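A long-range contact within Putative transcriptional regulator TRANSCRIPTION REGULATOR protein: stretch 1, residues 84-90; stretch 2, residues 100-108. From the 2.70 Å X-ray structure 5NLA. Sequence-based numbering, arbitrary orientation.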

# COMPACT_ATOMS: atom_id res chain seq x y z
N GLY A 84 -4.39 9.44 -25.68
CA GLY A 84 -4.96 8.31 -24.97
C GLY A 84 -4.04 7.89 -23.84
O GLY A 84 -2.93 8.42 -23.68
N PHE A 85 -4.50 6.93 -23.05
CA PHE A 85 -3.77 6.49 -21.88
C PHE A 85 -4.22 5.07 -21.49
O PHE A 85 -4.96 4.89 -20.52
N PRO A 86 -3.77 4.06 -22.26
CA PRO A 86 -4.22 2.68 -22.06
C PRO A 86 -3.66 2.06 -20.78
O PRO A 86 -2.46 1.81 -20.69
N ALA A 87 -4.53 1.81 -19.81
CA ALA A 87 -4.13 1.33 -18.49
C ALA A 87 -5.10 0.28 -17.96
O ALA A 87 -6.27 0.25 -18.33
N GLU A 88 -4.57 -0.59 -17.10
CA GLU A 88 -5.29 -1.71 -16.54
C GLU A 88 -4.86 -1.93 -15.11
O GLU A 88 -3.67 -1.94 -14.81
N LEU A 89 -5.86 -2.08 -14.23
CA LEU A 89 -5.67 -2.55 -12.87
C LEU A 89 -6.50 -3.80 -12.74
O LEU A 89 -7.61 -3.87 -13.26
N THR A 90 -5.95 -4.80 -12.06
CA THR A 90 -6.67 -6.04 -11.83
C THR A 90 -6.42 -6.43 -10.38
O THR A 90 -5.28 -6.63 -9.98
N VAL A 100 -2.56 -6.46 -6.70
CA VAL A 100 -2.98 -5.68 -7.87
C VAL A 100 -2.01 -5.86 -9.04
O VAL A 100 -0.82 -5.60 -8.90
N GLN A 101 -2.54 -6.32 -10.17
CA GLN A 101 -1.79 -6.34 -11.43
C GLN A 101 -2.04 -5.03 -12.17
O GLN A 101 -3.17 -4.74 -12.57
N GLN A 102 -0.99 -4.23 -12.32
CA GLN A 102 -1.06 -2.93 -12.97
C GLN A 102 -0.31 -2.92 -14.30
O GLN A 102 0.84 -3.35 -14.38
N VAL A 103 -0.97 -2.41 -15.34
CA VAL A 103 -0.30 -2.08 -16.60
C VAL A 103 -0.63 -0.63 -16.91
O VAL A 103 -1.80 -0.26 -16.96
N THR A 104 0.40 0.17 -17.13
CA THR A 104 0.23 1.61 -17.16
C THR A 104 1.27 2.31 -18.07
O THR A 104 2.40 1.84 -18.17
N PRO A 105 0.88 3.39 -18.77
CA PRO A 105 1.85 4.18 -19.54
C PRO A 105 2.70 5.10 -18.64
O PRO A 105 2.47 5.17 -17.44
N ALA A 106 3.69 5.78 -19.23
CA ALA A 106 4.55 6.68 -18.46
C ALA A 106 3.73 7.79 -17.86
O ALA A 106 2.95 8.42 -18.55
N HIS A 107 3.87 7.99 -16.55
CA HIS A 107 3.21 9.10 -15.87
C HIS A 107 4.04 9.46 -14.64
O HIS A 107 5.04 8.78 -14.33
N SER A 108 3.65 10.53 -13.98
CA SER A 108 4.23 10.89 -12.71
C SER A 108 3.15 10.78 -11.62
O SER A 108 1.93 10.81 -11.90

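The most unusual feature of this contact is a proline set against an aromatic ring just beyond the paired strands. Pro 105 CD lies over one face of the Phe 85 ring, 3.8 Å from its centroid and 18° off the ring normal, a CH-pi contact. Phe 85 takes chi1 t with chi2 at 87°. Its CA-to-CB bond points sideways, but the ring end comes nearer to stretch 2. The ring edge meets Ala 106 O, 4.0 Å from Phe 85 CE1, and His 107 CB, 4.1 Å from Phe 85 CZ.

Pro 105 points toward stretch 1 and is C-gamma exo. Pro 105 also touches Pro 86 and Ala 87. Pro 105 CG is 3.6 Å from Pro 86 CD, and Pro 105 CD is 4.0 Å from Ala 87 CB. His 107 also points toward stretch 1, with chi1 p. His 107 ND1 donates to Pro 105 O at 2.9 Å, a nearly straight hydrogen bond within stretch 2 that ties the imidazole back to the backbone of Pro 105.

Beyond these loop residues the strands run antiparallel. Backbone hydrogen bonds pair Glu 88 with Val 103 and Thr 90 with Gln 101, two per pair. Between them, Leu 89 and Gln 102 share one face of the sheet. Leu 89 has chi1 and chi2 between wells. Leu 89 CD2 reaches Gln 102 CG at 3.4 Å and Val 100 CG1 at 3.7 Å. Gln 102 is t at chi1 and chi2, and its NE2 is hydrogen-bonded elsewhere in the structure.

Glu 88, Val 103, Thr 90 and Gln 101 occupy the other face. Glu 88 CB and Val 103 CB are 4.3 Å apart, with Val 103 in t. Thr 90 and Gln 101 are both m at chi1. Thr 90 CB sits 3.9 Å from Gln 101 OE1. No side-chain hydrogen bond links the two stretches.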

# COMPACT_ATOMS: atom_id res chain seq x y z
CB PHE A 85 -4.00 7.48 -20.74
CG PHE A 85 -3.06 7.31 -19.59
CD1 PHE A 85 -1.83 7.94 -19.59
CD2 PHE A 85 -3.42 6.53 -18.49
CE1 PHE A 85 -0.95 7.79 -18.54
CE2 PHE A 85 -2.54 6.37 -17.42
CZ PHE A 85 -1.30 6.99 -17.44
CB PRO A 86 -3.67 1.96 -23.29
CG PRO A 86 -2.44 2.71 -23.65
CD PRO A 86 -2.63 4.13 -23.19
CB ALA A 87 -3.98 2.48 -17.51
CB GLU A 88 -4.99 -2.99 -17.32
CG GLU A 88 -6.14 -3.53 -18.15
CD GLU A 88 -5.92 -4.98 -18.52
OE1 GLU A 88 -4.75 -5.38 -18.78
OE2 GLU A 88 -6.92 -5.74 -18.55
CB LEU A 89 -6.16 -1.52 -11.85
CG LEU A 89 -5.21 -0.53 -11.16
CD1 LEU A 89 -5.49 -0.48 -9.66
CD2 LEU A 89 -3.73 -0.80 -11.40
CB THR A 90 -6.19 -7.12 -12.82
OG1 THR A 90 -5.98 -6.52 -14.11
CG2 THR A 90 -7.21 -8.23 -12.95
CB VAL A 100 -3.12 -4.18 -7.53
CG1 VAL A 100 -3.35 -3.34 -8.78
CG2 VAL A 100 -4.25 -4.00 -6.52
CB GLN A 101 -2.22 -7.53 -12.28
CG GLN A 101 -1.79 -8.88 -11.69
CD GLN A 101 -2.56 -10.07 -12.24
OE1 GLN A 101 -3.79 -10.14 -12.14
NE2 GLN A 101 -1.83 -11.03 -12.81
CB GLN A 102 -0.43 -1.90 -12.05
CG GLN A 102 -0.51 -0.47 -12.55
CD GLN A 102 -0.22 0.52 -11.45
OE1 GLN A 102 -0.91 1.54 -11.31
NE2 GLN A 102 0.79 0.23 -10.65
CB VAL A 103 -0.76 -2.99 -17.75
CG1 VAL A 103 -0.07 -2.58 -19.05
CG2 VAL A 103 -0.49 -4.45 -17.43
CB THR A 104 0.25 2.15 -15.71
OG1 THR A 104 -0.33 3.45 -15.67
CG2 THR A 104 1.67 2.17 -15.14
CB PRO A 105 0.98 5.03 -20.49
CG PRO A 105 -0.36 4.40 -20.46
CD PRO A 105 -0.50 3.80 -19.10
CB ALA A 106 5.66 7.27 -19.31
CB HIS A 107 1.79 8.72 -15.45
CG HIS A 107 1.74 7.59 -14.47
ND1 HIS A 107 2.00 6.29 -14.84
CD2 HIS A 107 1.54 7.58 -13.14
CE1 HIS A 107 1.93 5.51 -13.77
NE2 HIS A 107 1.66 6.27 -12.73
CB SER A 108 4.85 12.27 -12.79
OG SER A 108 3.84 13.25 -12.92